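Local coordinates for protein peroxinectin A (Dictyostelium discoideum, PDB 6ERC) that uses hydrogen peroxide, through a bound heme, to oxidise phenolic donors, with iodide and thiocyanate peroxidase activity as well, at residues A[256-269]-A[481-493]. Numbering follows the deposited sequence.
Sequences SCIIEQIQKITYDE and VNRECETTTFAEV
The carboxamide of Gln-261 lies between helix 247-275 and the loop 482-489, its two faces covered by methyl groups: Val-493 CG2 over CD on one side (3.6 Å) and Thr-487 CG2 over NE2 on the other (3.6 Å). The polar edge is left to meet the backbone of Thr-488: OE1 takes N-H on an in-plane lone pair (OE1 to N 3.0 Å), and NE2 gives to O at 2.8 Å. This helix-to-loop seam of the animal heme peroxidase fold is locked by the disulfide Cys-257–Cys-485, SG to SG 2.0 Å. A glutamine suits the place because one amide both accepts and donates; a leucine here would probably leave both polar backbone atoms of Thr-488 without these mates. A bend at chi2 (61°) turns the amide to the loop. Threonine suits position 487: its methyl also packs on Lys-264 CD, while OG1 bonds weakly to Glu-260 OE2. Asn-482 likewise uses both amide ends: OD1 accepts from Ser-256 OG (2.6 Å) and ND2 gives a weak bond to Glu-260. Ile-265 CD1 packs on Phe-490 CB. With Thr-489 as N-cap of helix 490-497, Glu-269 serves its first turn: OE1 receives Phe-490 N on its syn side at 2.9 Å, and a water links OE2 to Ala-491 N.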
loop_
_atom_site.group_PDB
_atom_site.type_symbol
_atom_site.label_atom_id
_atom_site.label_comp_id
_atom_site.label_asym_id
_atom_site.label_seq_id
_atom_site.Cartn_x
_atom_site.Cartn_y
_atom_site.Cartn_z
ATOM N N SER A 256 -10.313 -14.447 -12.503
ATOM C CA SER A 256 -10.947 -14.900 -11.270
ATOM C C SER A 256 -9.972 -15.688 -10.403
ATOM O O SER A 256 -9.960 -15.534 -9.176
ATOM C CB SER A 256 -12.180 -15.742 -11.600
ATOM O OG SER A 256 -12.930 -16.035 -10.436
ATOM N N CYS A 257 -9.140 -16.533 -11.020
ATOM C CA CYS A 257 -8.173 -17.315 -10.253
ATOM C C CYS A 257 -7.137 -16.412 -9.592
ATOM O O CYS A 257 -6.800 -16.591 -8.416
ATOM C CB CYS A 257 -7.477 -18.340 -11.153
ATOM S SG CYS A 257 -8.535 -19.606 -11.876
ATOM N N ILE A 258 -6.607 -15.444 -10.341
ATOM C CA ILE A 258 -5.570 -14.565 -9.805
ATOM C C ILE A 258 -6.108 -13.755 -8.633
ATOM O O ILE A 258 -5.430 -13.586 -7.612
ATOM C CB ILE A 258 -5.020 -13.654 -10.919
ATOM C CG1 ILE A 258 -4.334 -14.493 -12.003
ATOM C CG2 ILE A 258 -4.063 -12.613 -10.343
ATOM C CD1 ILE A 258 -3.115 -15.277 -11.527
ATOM N N ILE A 259 -7.324 -13.227 -8.765
ATOM C CA ILE A 259 -7.951 -12.515 -7.656
ATOM C C ILE A 259 -8.007 -13.410 -6.426
ATOM O O ILE A 259 -7.656 -12.993 -5.316
ATOM C CB ILE A 259 -9.347 -12.016 -8.067
ATOM C CG1 ILE A 259 -9.203 -10.898 -9.100
ATOM C CG2 ILE A 259 -10.136 -11.530 -6.858
ATOM C CD1 ILE A 259 -10.489 -10.513 -9.768
ATOM N N GLU A 260 -8.450 -14.657 -6.605
ATOM C CA GLU A 260 -8.449 -15.609 -5.499
ATOM C C GLU A 260 -7.041 -15.832 -4.965
ATOM O O GLU A 260 -6.841 -15.953 -3.751
ATOM C CB GLU A 260 -9.063 -16.936 -5.945
ATOM C CG GLU A 260 -8.848 -18.074 -4.950
ATOM C CD GLU A 260 -9.601 -19.336 -5.318
ATOM O OE1 GLU A 260 -10.523 -19.260 -6.158
ATOM O OE2 GLU A 260 -9.268 -20.404 -4.763
ATOM N N GLN A 261 -6.051 -15.906 -5.856
ATOM C CA GLN A 261 -4.677 -16.106 -5.410
ATOM C C GLN A 261 -4.199 -14.928 -4.571
ATOM O O GLN A 261 -3.546 -15.117 -3.537
ATOM C CB GLN A 261 -3.762 -16.320 -6.615
ATOM C CG GLN A 261 -2.321 -16.643 -6.255
ATOM C CD GLN A 261 -2.189 -17.919 -5.445
ATOM O OE1 GLN A 261 -2.062 -19.011 -6.001
ATOM N NE2 GLN A 261 -2.217 -17.787 -4.125
ATOM N N ILE A 262 -4.514 -13.703 -4.996
ATOM C CA ILE A 262 -4.144 -12.527 -4.213
ATOM C C ILE A 262 -4.835 -12.565 -2.855
ATOM O O ILE A 262 -4.204 -12.368 -1.810
ATOM C CB ILE A 262 -4.481 -11.237 -4.984
ATOM C CG1 ILE A 262 -3.643 -11.143 -6.264
ATOM C CG2 ILE A 262 -4.237 -10.007 -4.106
ATOM C CD1 ILE A 262 -4.122 -10.087 -7.242
ATOM N N GLN A 263 -6.142 -12.825 -2.852
ATOM C CA GLN A 263 -6.891 -12.830 -1.602
ATOM C C GLN A 263 -6.355 -13.877 -0.633
ATOM O O GLN A 263 -6.179 -13.595 0.558
ATOM C CB GLN A 263 -8.373 -13.067 -1.889
ATOM C CG GLN A 263 -9.056 -11.901 -2.576
ATOM C CD GLN A 263 -10.532 -12.139 -2.801
ATOM O OE1 GLN A 263 -11.035 -13.250 -2.617
ATOM N NE2 GLN A 263 -11.242 -11.090 -3.189
ATOM N N LYS A 264 -6.078 -15.091 -1.123
ATOM C CA LYS A 264 -5.689 -16.178 -0.226
ATOM C C LYS A 264 -4.355 -15.892 0.451
ATOM O O LYS A 264 -4.196 -16.136 1.652
ATOM C CB LYS A 264 -5.621 -17.499 -0.992
ATOM C CG LYS A 264 -5.540 -18.724 -0.085
ATOM C CD LYS A 264 -5.276 -19.994 -0.876
ATOM C CE LYS A 264 -5.270 -21.225 0.017
ATOM N NZ LYS A 264 -4.899 -22.452 -0.751
ATOM N N ILE A 265 -3.378 -15.389 -0.307
ATOM C CA ILE A 265 -2.086 -15.046 0.282
ATOM C C ILE A 265 -2.260 -13.982 1.359
ATOM O O ILE A 265 -1.577 -14.001 2.390
ATOM C CB ILE A 265 -1.104 -14.591 -0.815
ATOM C CG1 ILE A 265 -0.689 -15.786 -1.677
ATOM C CG2 ILE A 265 0.131 -13.924 -0.200
ATOM C CD1 ILE A 265 0.048 -15.410 -2.936
ATOM N N THR A 266 -3.177 -13.042 1.140
ATOM C CA THR A 266 -3.387 -11.976 2.112
ATOM C C THR A 266 -3.913 -12.532 3.432
ATOM O O THR A 266 -3.378 -12.222 4.502
ATOM C CB THR A 266 -4.349 -10.933 1.541
ATOM O OG1 THR A 266 -3.787 -10.368 0.349
ATOM C CG2 THR A 266 -4.610 -9.820 2.549
ATOM N N TYR A 267 -4.955 -13.361 3.377
ATOM C CA TYR A 267 -5.655 -13.782 4.583
ATOM C C TYR A 267 -5.147 -15.094 5.167
ATOM O O TYR A 267 -5.497 -15.416 6.308
ATOM C CB TYR A 267 -7.153 -13.908 4.304
ATOM C CG TYR A 267 -7.860 -12.575 4.218
ATOM C CD1 TYR A 267 -7.589 -11.689 3.183
ATOM C CD2 TYR A 267 -8.800 -12.203 5.168
ATOM C CE1 TYR A 267 -8.231 -10.471 3.102
ATOM C CE2 TYR A 267 -9.449 -10.987 5.091
ATOM C CZ TYR A 267 -9.161 -10.127 4.056
ATOM O OH TYR A 267 -9.805 -8.914 3.971
ATOM N N ASP A 268 -4.351 -15.862 4.425
ATOM C CA ASP A 268 -3.750 -17.076 4.964
ATOM C C ASP A 268 -2.289 -16.898 5.347
ATOM O O ASP A 268 -1.803 -17.610 6.232
ATOM C CB ASP A 268 -3.861 -18.228 3.957
ATOM C CG ASP A 268 -5.258 -18.821 3.893
ATOM O OD1 ASP A 268 -6.157 -18.328 4.607
ATOM O OD2 ASP A 268 -5.454 -19.792 3.129
ATOM N N GLU A 269 -1.583 -15.963 4.713
ATOM C CA GLU A 269 -0.168 -15.742 4.979
ATOM C C GLU A 269 0.121 -14.353 5.527
ATOM O O GLU A 269 0.735 -14.231 6.593
ATOM C CB GLU A 269 0.648 -15.977 3.698
ATOM C CG GLU A 269 0.703 -17.428 3.262
ATOM C CD GLU A 269 1.531 -17.630 2.007
ATOM O OE1 GLU A 269 1.020 -17.356 0.900
ATOM O OE2 GLU A 269 2.699 -18.056 2.128
ATOM N N VAL A 481 -17.057 -21.459 -9.319
ATOM C CA VAL A 481 -16.473 -20.768 -10.465
ATOM C C VAL A 481 -14.991 -21.089 -10.582
ATOM O O VAL A 481 -14.461 -21.255 -11.687
ATOM C CB VAL A 481 -16.708 -19.250 -10.347
ATOM C CG1 VAL A 481 -15.937 -18.489 -11.430
ATOM C CG2 VAL A 481 -18.190 -18.940 -10.440
ATOM N N ASN A 482 -14.301 -21.175 -9.450
ATOM C CA ASN A 482 -12.851 -21.341 -9.416
ATOM C C ASN A 482 -12.453 -22.779 -9.121
ATOM O O ASN A 482 -11.455 -23.035 -8.443
ATOM C CB ASN A 482 -12.249 -20.387 -8.389
ATOM C CG ASN A 482 -12.410 -18.930 -8.787
ATOM O OD1 ASN A 482 -12.577 -18.610 -9.965
ATOM N ND2 ASN A 482 -12.358 -18.041 -7.806
ATOM N N ARG A 483 -13.219 -23.742 -9.639
ATOM C CA ARG A 483 -12.947 -25.147 -9.362
ATOM C C ARG A 483 -11.727 -25.665 -10.111
ATOM O O ARG A 483 -11.162 -26.687 -9.708
ATOM C CB ARG A 483 -14.172 -25.998 -9.709
ATOM C CG ARG A 483 -14.652 -25.876 -11.144
ATOM C CD ARG A 483 -15.928 -26.679 -11.355
ATOM N NE ARG A 483 -16.865 -26.008 -12.252
ATOM C CZ ARG A 483 -16.843 -26.100 -13.578
ATOM N NH1 ARG A 483 -17.743 -25.448 -14.302
ATOM N NH2 ARG A 483 -15.924 -26.837 -14.187
ATOM N N GLU A 484 -11.303 -24.989 -11.177
ATOM C CA GLU A 484 -10.149 -25.418 -11.957
ATOM C C GLU A 484 -8.933 -24.521 -11.752
ATOM O O GLU A 484 -7.965 -24.627 -12.510
ATOM C CB GLU A 484 -10.511 -25.484 -13.443
ATOM C CG GLU A 484 -11.686 -26.405 -13.746
ATOM C CD GLU A 484 -11.798 -26.758 -15.218
ATOM O OE1 GLU A 484 -11.704 -27.961 -15.550
ATOM O OE2 GLU A 484 -11.975 -25.835 -16.041
ATOM N N CYS A 485 -8.952 -23.647 -10.749
ATOM C CA CYS A 485 -7.791 -22.822 -10.455
ATOM C C CYS A 485 -6.719 -23.663 -9.762
ATOM O O CYS A 485 -6.915 -24.839 -9.447
ATOM C CB CYS A 485 -8.184 -21.624 -9.592
ATOM S SG CYS A 485 -9.436 -20.522 -10.299
ATOM N N GLU A 486 -5.566 -23.045 -9.521
ATOM C CA GLU A 486 -4.422 -23.691 -8.884
ATOM C C GLU A 486 -3.878 -22.812 -7.765
ATOM O O GLU A 486 -2.678 -22.551 -7.663
ATOM C CB GLU A 486 -3.337 -23.985 -9.914
ATOM C CG GLU A 486 -3.845 -24.685 -11.159
ATOM C CD GLU A 486 -2.754 -24.890 -12.185
ATOM O OE1 GLU A 486 -1.603 -24.486 -11.913
ATOM O OE2 GLU A 486 -3.047 -25.451 -13.262
ATOM N N THR A 487 -4.772 -22.344 -6.900
ATOM C CA THR A 487 -4.389 -21.408 -5.854
ATOM C C THR A 487 -3.565 -22.120 -4.790
ATOM O O THR A 487 -4.032 -23.079 -4.168
ATOM C CB THR A 487 -5.634 -20.775 -5.240
ATOM O OG1 THR A 487 -6.424 -20.185 -6.279
ATOM C CG2 THR A 487 -5.247 -19.705 -4.242
ATOM N N THR A 488 -2.340 -21.642 -4.576
ATOM C CA THR A 488 -1.437 -22.237 -3.599
ATOM C C THR A 488 -0.809 -21.149 -2.734
ATOM O O THR A 488 -1.280 -20.007 -2.727
ATOM C CB THR A 488 -0.357 -23.054 -4.312
ATOM O OG1 THR A 488 0.479 -23.706 -3.348
ATOM C CG2 THR A 488 0.495 -22.163 -5.210
ATOM N N THR A 489 0.249 -21.490 -2.002
ATOM C CA THR A 489 0.955 -20.504 -1.198
ATOM C C THR A 489 1.827 -19.616 -2.081
ATOM O O THR A 489 2.184 -19.967 -3.209
ATOM C CB THR A 489 1.825 -21.178 -0.135
ATOM O OG1 THR A 489 2.794 -22.026 -0.764
ATOM C CG2 THR A 489 0.971 -21.995 0.820
ATOM N N PHE A 490 2.171 -18.446 -1.543
ATOM C CA PHE A 490 2.985 -17.492 -2.289
ATOM C C PHE A 490 4.300 -18.122 -2.735
ATOM O O PHE A 490 4.748 -17.907 -3.868
ATOM C CB PHE A 490 3.236 -16.255 -1.421
ATOM C CG PHE A 490 3.871 -15.097 -2.148
ATOM C CD1 PHE A 490 3.815 -14.984 -3.528
ATOM C CD2 PHE A 490 4.528 -14.109 -1.434
ATOM C CE1 PHE A 490 4.402 -13.912 -4.175
ATOM C CE2 PHE A 490 5.114 -13.040 -2.078
ATOM C CZ PHE A 490 5.051 -12.942 -3.449
ATOM N N ALA A 491 4.926 -18.914 -1.864
ATOM C CA ALA A 491 6.207 -19.524 -2.203
ATOM C C ALA A 491 6.092 -20.404 -3.439
ATOM O O ALA A 491 7.003 -20.432 -4.276
ATOM C CB ALA A 491 6.731 -20.338 -1.021
ATOM N N GLU A 492 4.984 -21.135 -3.569
ATOM C CA GLU A 492 4.810 -22.019 -4.715
ATOM C C GLU A 492 4.460 -21.253 -5.984
ATOM O O GLU A 492 4.824 -21.687 -7.082
ATOM C CB GLU A 492 3.736 -23.067 -4.412
ATOM C CG GLU A 492 4.204 -24.165 -3.465
ATOM C CD GLU A 492 5.370 -24.963 -4.026
ATOM O OE1 GLU A 492 5.522 -25.002 -5.267
ATOM O OE2 GLU A 492 6.136 -25.543 -3.229
ATOM N N VAL A 493 3.762 -20.123 -5.865
ATOM C CA VAL A 493 3.544 -19.274 -7.030
ATOM C C VAL A 493 4.880 -18.790 -7.580
ATOM O O VAL A 493 5.068 -18.689 -8.798
ATOM C CB VAL A 493 2.619 -18.095 -6.672
ATOM C CG1 VAL A 493 2.436 -17.180 -7.872
ATOM C CG2 VAL A 493 1.271 -18.601 -6.178
HETATM O O HOH W 1 -11.913 -14.994 -7.781
HETATM O O HOH W 2 4.703 -18.611 0.721
#